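Local coordinates for 5'-nucleotidase SURE (PDB 2WQK), which is a 5'-nucleotidase that probably removes the phosphate from nucleoside 5'-monophosphates with the help of a divalent metal cation, at the interface of chains A and B. Numbering follows the deposited sequence. Chains: chain A/B, 5'-nucleotidase SURE.

Contacts 1 and 2 belong to one two-fold symmetric interface between two copies of the protein. Their C-alpha centres lie about 15 Å apart. Contact 1 pairs A:Asp234, A:Leu235 and A:Thr236 with B:Gln180, B:Thr229 and B:Pro230, and contact 2 uses the same residues with the chains exchanged. Contact 1 follows the A segment onwards into the 3-10 helix 238-248. Contact 2 covers the start of the B segment, where it meets the end of strand 225-232 and the 3-10 helix 100-105. Together they show each C-terminal segment reaching onto the partner chain. The deposited assembly holds four copies, so this pairing may be part of a larger assembly.

Contact 1: the interface of chains A and B. Residues chain A 234-238, 241; chain B 178-180, 229-230.
A:Thr236 meets the backbone of B:Arg179 and B:Gln180 as the C-terminal arm of one SurE-family subunit crosses onto the other. Its OG1 hydroxyl, anti to its own carbonyl carbon (chi1 -48°), accepts a bond from B:Gln180 N at 2.9 Å. The same hydroxyl donates to A:Asp234 OD1 on the syn side of that carboxylate oxygen. A:Thr236 N also bonds OD1, from the anti side and tilted out of the carboxylate plane. A:Asp234 thus fixes the rotation of the threonine hydroxyl and points its acceptor side at chain B.

B:Gln180 lies extended past this turn. Its CG is anti to the backbone N (chi1 178°), which carries the amide to the start of the turn. There OE1 accepts a nearly straight bond from A:Leu235 N at 2.9 Å, the donor tilted from the carbonyl plane. The flank of A:Leu235 slants across the same amide, with CD1 3.6 Å from B:Gln180 NE2. The glutamine is therefore gripped at its backbone N and at its tip.

The ring of A:Tyr238 has A:Thr236 CG2 over the centre of one face, 3.7 Å above its plane. A:Tyr238 OH donates to A:Asp234 OD2 at the ring edge, so the carboxylate positions both the threonine and the tyrosine. B:Arg179 CD reaches the ring edge in plane, 3.4 Å from A:Tyr238 OH. The arginine touches with its aliphatic stem, and its NE remains 6.0 Å from A:Asp234 OD2. The opposite charges may still attract weakly.

Further along, A:Met241 crosses B:Pro230 at about a right angle, and its CG packs on the proline CG. Its methyl CE comes to B:Thr178 O at 3.3 Å and rests near B:Arg179 CB. A:Asn237 N bonds B:Pro230 O at 2.8 Å and ties the arm to the end of strand 225-232 of chain B.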
loop_
_atom_site.group_PDB
_atom_site.type_symbol
_atom_site.label_atom_id
_atom_site.label_comp_id
_atom_site.label_asym_id
_atom_site.label_seq_id
_atom_site.Cartn_x
_atom_site.Cartn_y
_atom_site.Cartn_z
ATOM N N ASP A 234 19.293 -17.914 -15.191
ATOM C CA ASP A 234 20.498 -17.079 -15.080
ATOM C C ASP A 234 20.386 -15.988 -16.120
ATOM O O ASP A 234 20.302 -16.278 -17.308
ATOM C CB ASP A 234 21.701 -17.988 -15.306
ATOM C CG ASP A 234 23.056 -17.307 -15.079
ATOM O OD1 ASP A 234 23.126 -16.037 -15.079
ATOM O OD2 ASP A 234 24.044 -18.125 -14.971
ATOM N N LEU A 235 20.383 -14.734 -15.649
ATOM C CA LEU A 235 20.229 -13.577 -16.510
ATOM C C LEU A 235 21.542 -13.164 -17.188
ATOM O O LEU A 235 21.538 -12.237 -18.000
ATOM C CB LEU A 235 19.686 -12.364 -15.697
ATOM C CG LEU A 235 18.498 -12.573 -14.772
ATOM C CD1 LEU A 235 18.132 -11.303 -13.943
ATOM C CD2 LEU A 235 17.347 -13.008 -15.629
ATOM N N THR A 236 22.672 -13.755 -16.774
ATOM C CA THR A 236 23.977 -13.278 -17.266
ATOM C C THR A 236 24.110 -13.493 -18.763
ATOM O O THR A 236 23.837 -14.597 -19.274
ATOM C CB THR A 236 25.139 -14.026 -16.590
ATOM O OG1 THR A 236 24.933 -14.059 -15.185
ATOM C CG2 THR A 236 26.505 -13.431 -16.942
ATOM N N ASN A 237 24.540 -12.453 -19.479
ATOM C CA ASN A 237 24.886 -12.611 -20.881
ATOM C C ASN A 237 26.341 -13.013 -21.022
ATOM O O ASN A 237 27.209 -12.157 -21.185
ATOM C CB ASN A 237 24.540 -11.333 -21.663
ATOM C CG ASN A 237 24.613 -11.550 -23.161
ATOM O OD1 ASN A 237 25.239 -12.537 -23.641
ATOM N ND2 ASN A 237 23.985 -10.642 -23.925
ATOM N N TYR A 238 26.609 -14.318 -20.878
ATOM C CA TYR A 238 28.018 -14.803 -20.880
ATOM C C TYR A 238 28.801 -14.481 -22.161
ATOM O O TYR A 238 30.008 -14.178 -22.119
ATOM C CB TYR A 238 28.057 -16.329 -20.639
ATOM C CG TYR A 238 27.638 -16.693 -19.263
ATOM C CD1 TYR A 238 28.522 -16.572 -18.210
ATOM C CD2 TYR A 238 26.342 -17.170 -18.983
ATOM C CE1 TYR A 238 28.142 -16.865 -16.937
ATOM C CE2 TYR A 238 25.954 -17.475 -17.698
ATOM C CZ TYR A 238 26.854 -17.326 -16.667
ATOM O OH TYR A 238 26.499 -17.602 -15.375
ATOM N N MET A 241 30.659 -10.995 -22.245
ATOM C CA MET A 241 31.569 -10.522 -21.195
ATOM C C MET A 241 32.865 -9.961 -21.755
ATOM O O MET A 241 33.392 -8.937 -21.273
ATOM C CB MET A 241 31.852 -11.641 -20.196
ATOM C CG MET A 241 30.677 -11.912 -19.345
ATOM S SD MET A 241 30.985 -13.296 -18.266
ATOM C CE MET A 241 29.787 -12.943 -17.001
ATOM N N THR B 178 31.454 -9.590 -13.980
ATOM C CA THR B 178 30.944 -10.662 -13.122
ATOM C C THR B 178 29.688 -11.300 -13.736
ATOM O O THR B 178 29.053 -10.760 -14.648
ATOM C CB THR B 178 30.532 -10.107 -11.715
ATOM O OG1 THR B 178 29.560 -9.085 -11.913
ATOM C CG2 THR B 178 31.758 -9.510 -10.952
ATOM N N ARG B 179 29.404 -12.491 -13.239
ATOM C CA ARG B 179 28.122 -13.109 -13.506
ATOM C C ARG B 179 27.168 -12.928 -12.333
ATOM O O ARG B 179 27.574 -12.683 -11.205
ATOM C CB ARG B 179 28.301 -14.609 -13.840
ATOM C CG ARG B 179 28.856 -15.487 -12.705
ATOM C CD ARG B 179 28.847 -16.971 -13.055
ATOM N NE ARG B 179 29.174 -17.814 -11.887
ATOM C CZ ARG B 179 30.373 -18.033 -11.446
ATOM N NH1 ARG B 179 31.387 -17.492 -12.090
ATOM N NH2 ARG B 179 30.550 -18.835 -10.369
ATOM N N GLN B 180 25.875 -13.102 -12.600
ATOM C CA GLN B 180 24.870 -13.087 -11.562
ATOM C C GLN B 180 25.109 -14.298 -10.637
ATOM O O GLN B 180 25.095 -15.430 -11.092
ATOM C CB GLN B 180 23.495 -13.233 -12.194
ATOM C CG GLN B 180 22.331 -13.293 -11.210
ATOM C CD GLN B 180 21.013 -13.546 -11.912
ATOM O OE1 GLN B 180 20.978 -14.274 -12.895
ATOM N NE2 GLN B 180 19.911 -12.990 -11.364
ATOM N N THR B 229 27.849 -6.665 -14.155
ATOM C CA THR B 229 27.290 -7.853 -14.781
ATOM C C THR B 229 26.504 -7.427 -16.028
ATOM O O THR B 229 25.614 -6.583 -15.944
ATOM C CB THR B 229 26.299 -8.585 -13.846
ATOM O OG1 THR B 229 26.912 -8.866 -12.589
ATOM C CG2 THR B 229 25.755 -9.884 -14.512
ATOM N N PRO B 230 26.808 -8.054 -17.177
ATOM C CA PRO B 230 26.008 -7.840 -18.383
ATOM C C PRO B 230 24.786 -8.762 -18.273
ATOM O O PRO B 230 24.926 -9.984 -18.156
ATOM C CB PRO B 230 26.931 -8.274 -19.524
ATOM C CG PRO B 230 27.781 -9.329 -18.936
ATOM C CD PRO B 230 27.890 -9.031 -17.429
#

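Contact 2: the interface of chains A and B. Residues chain A 101, 103-104, 180, 229-232; chain B 233-236.
This is an arm-to-body interface between two copies of SurE. Residues 233-236 of chain B are laid against the end of a strand and a short helix of chain A. It joins the two subunits through hydrogen bonds made by backbone and side-chain groups, and a leucine that hides much of its surface. Such pairing fits the SurE family, although the structure alone does not prove the oligomer in solution.

B:Leu235 hides 112 Å² of its surface here, the largest share in the patch. Its CG is anti to its carbonyl carbon (chi1 -53°), which sends the side chain towards chain A. CD1 reaches A:Ile103 CG2 at 3.8 Å, the two side chains sliding past each other in opposite directions. A:Thr104 adds a little cover near CD1. On CB, A:Leu231 CD2 closes in at 3.9 Å, its chain slanting across the leucine. The amide of A:Gln180 covers a further flank, with NE2 beside CD1. A:Gln180 OE1 takes the N-H of B:Leu235, which probably steadies the amide against the leucine side chain.

The carbonyl O of B:Leu235 is bonded as well. It accepts from A:His232 N at 2.9 Å, and the donor lies nearly in line with the C=O bond (170°). A:Leu231 and B:Thr236 form an antiparallel beta bridge, so the arm lies alongside the end of the A strand for one bridge.

The CD2–NE2 edge of the A:His232 imidazole is turned towards B:Thr236 O, which lies off the ring plane. CD2 is 3.3 Å from that oxygen.

At the other end, B:Leu233 crosses A:Glu101 at about a right angle. B:Leu233 CD1 comes 4.0 Å from the carboxylate oxygen OE1 of A:Glu101, a loose contact.

In the fold, the site lies between the 3-10 helix 100-105 and the end of strand 225-232 of chain A, where the B arm leads on towards its own 3-10 helix 238-248.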
loop_
_atom_site.group_PDB
_atom_site.type_symbol
_atom_site.label_atom_id
_atom_site.label_comp_id
_atom_site.label_asym_id
_atom_site.label_seq_id
_atom_site.Cartn_x
_atom_site.Cartn_y
_atom_site.Cartn_z
ATOM N N GLU A 101 7.782 -8.413 -22.550
ATOM C CA GLU A 101 8.620 -7.653 -21.623
ATOM C C GLU A 101 8.078 -7.614 -20.228
ATOM O O GLU A 101 8.815 -7.480 -19.213
ATOM C CB GLU A 101 8.749 -6.193 -22.106
ATOM C CG GLU A 101 9.493 -6.045 -23.399
ATOM C CD GLU A 101 10.870 -6.691 -23.370
ATOM O OE1 GLU A 101 11.352 -7.069 -22.276
ATOM O OE2 GLU A 101 11.478 -6.820 -24.454
ATOM N N ILE A 103 6.925 -9.897 -18.370
ATOM C CA ILE A 103 7.249 -11.085 -17.556
ATOM C C ILE A 103 8.068 -10.708 -16.300
ATOM O O ILE A 103 7.875 -11.255 -15.219
ATOM C CB ILE A 103 7.973 -12.105 -18.431
ATOM C CG1 ILE A 103 7.009 -12.710 -19.459
ATOM C CG2 ILE A 103 8.657 -13.209 -17.645
ATOM C CD1 ILE A 103 7.761 -13.473 -20.596
ATOM N N THR A 104 8.985 -9.745 -16.434
ATOM C CA THR A 104 9.837 -9.290 -15.332
ATOM C C THR A 104 9.085 -8.813 -14.104
ATOM O O THR A 104 9.576 -8.893 -12.995
ATOM C CB THR A 104 10.712 -8.110 -15.802
ATOM O OG1 THR A 104 11.558 -8.580 -16.859
ATOM C CG2 THR A 104 11.531 -7.583 -14.661
ATOM N N GLN A 180 10.020 -14.989 -25.961
ATOM C CA GLN A 180 9.491 -13.787 -25.349
ATOM C C GLN A 180 9.408 -12.693 -26.430
ATOM O O GLN A 180 10.407 -12.332 -27.022
ATOM C CB GLN A 180 10.448 -13.307 -24.246
ATOM C CG GLN A 180 10.005 -12.045 -23.503
ATOM C CD GLN A 180 11.073 -11.560 -22.568
ATOM O OE1 GLN A 180 12.248 -11.713 -22.845
ATOM N NE2 GLN A 180 10.664 -10.947 -21.473
ATOM N N THR A 229 7.046 -20.630 -23.342
ATOM C CA THR A 229 8.360 -20.029 -23.531
ATOM C C THR A 229 9.313 -20.579 -22.451
ATOM O O THR A 229 9.009 -20.480 -21.266
ATOM C CB THR A 229 8.317 -18.505 -23.345
ATOM O OG1 THR A 229 7.332 -17.931 -24.216
ATOM C CG2 THR A 229 9.722 -17.861 -23.586
ATOM N N PRO A 230 10.467 -21.113 -22.876
ATOM C CA PRO A 230 11.494 -21.525 -21.916
ATOM C C PRO A 230 12.287 -20.262 -21.547
ATOM O O PRO A 230 12.846 -19.581 -22.429
ATOM C CB PRO A 230 12.367 -22.504 -22.698
ATOM C CG PRO A 230 12.264 -22.045 -24.119
ATOM C CD PRO A 230 10.913 -21.336 -24.274
ATOM N N LEU A 231 12.310 -19.957 -20.260
ATOM C CA LEU A 231 13.012 -18.767 -19.746
ATOM C C LEU A 231 14.295 -19.192 -19.052
ATOM O O LEU A 231 14.330 -20.200 -18.323
ATOM C CB LEU A 231 12.136 -18.063 -18.711
ATOM C CG LEU A 231 10.774 -17.524 -19.168
ATOM C CD1 LEU A 231 9.957 -16.898 -18.013
ATOM C CD2 LEU A 231 10.995 -16.506 -20.318
ATOM N N HIS A 232 15.322 -18.357 -19.229
ATOM C CA HIS A 232 16.538 -18.475 -18.458
ATOM C C HIS A 232 16.293 -18.179 -16.992
ATOM O O HIS A 232 15.651 -17.182 -16.673
ATOM C CB HIS A 232 17.585 -17.440 -18.924
ATOM C CG HIS A 232 18.307 -17.785 -20.165
ATOM N ND1 HIS A 232 19.237 -18.795 -20.237
ATOM C CD2 HIS A 232 18.329 -17.154 -21.367
ATOM C CE1 HIS A 232 19.762 -18.805 -21.457
ATOM N NE2 HIS A 232 19.226 -17.818 -22.157
ATOM N N LEU B 233 18.551 -8.752 -21.971
ATOM C CA LEU B 233 17.227 -8.209 -22.052
ATOM C C LEU B 233 16.214 -9.307 -22.399
ATOM O O LEU B 233 15.157 -9.392 -21.801
ATOM C CB LEU B 233 17.150 -7.067 -23.070
ATOM C CG LEU B 233 15.721 -6.473 -23.139
ATOM C CD1 LEU B 233 15.185 -5.928 -21.779
ATOM C CD2 LEU B 233 15.625 -5.448 -24.242
ATOM N N ASP B 234 16.580 -10.149 -23.351
ATOM C CA ASP B 234 15.706 -11.231 -23.812
ATOM C C ASP B 234 15.925 -12.425 -22.894
ATOM O O ASP B 234 17.029 -12.953 -22.809
ATOM C CB ASP B 234 16.064 -11.553 -25.268
ATOM C CG ASP B 234 15.124 -12.566 -25.953
ATOM O OD1 ASP B 234 14.391 -13.311 -25.237
ATOM O OD2 ASP B 234 15.207 -12.596 -27.230
ATOM N N LEU B 235 14.860 -12.837 -22.215
ATOM C CA LEU B 235 14.913 -13.917 -21.238
ATOM C C LEU B 235 14.822 -15.313 -21.885
ATOM O O LEU B 235 14.948 -16.328 -21.197
ATOM C CB LEU B 235 13.741 -13.774 -20.219
ATOM C CG LEU B 235 13.553 -12.454 -19.496
ATOM C CD1 LEU B 235 12.311 -12.490 -18.575
ATOM C CD2 LEU B 235 14.822 -12.167 -18.741
ATOM N N THR B 236 14.530 -15.369 -23.183
ATOM C CA THR B 236 14.257 -16.667 -23.832
ATOM C C THR B 236 15.520 -17.539 -23.823
ATOM O O THR B 236 16.613 -17.100 -24.199
ATOM C CB THR B 236 13.831 -16.479 -25.291
ATOM O OG1 THR B 236 12.823 -15.480 -25.383
ATOM C CG2 THR B 236 13.416 -17.795 -25.960
#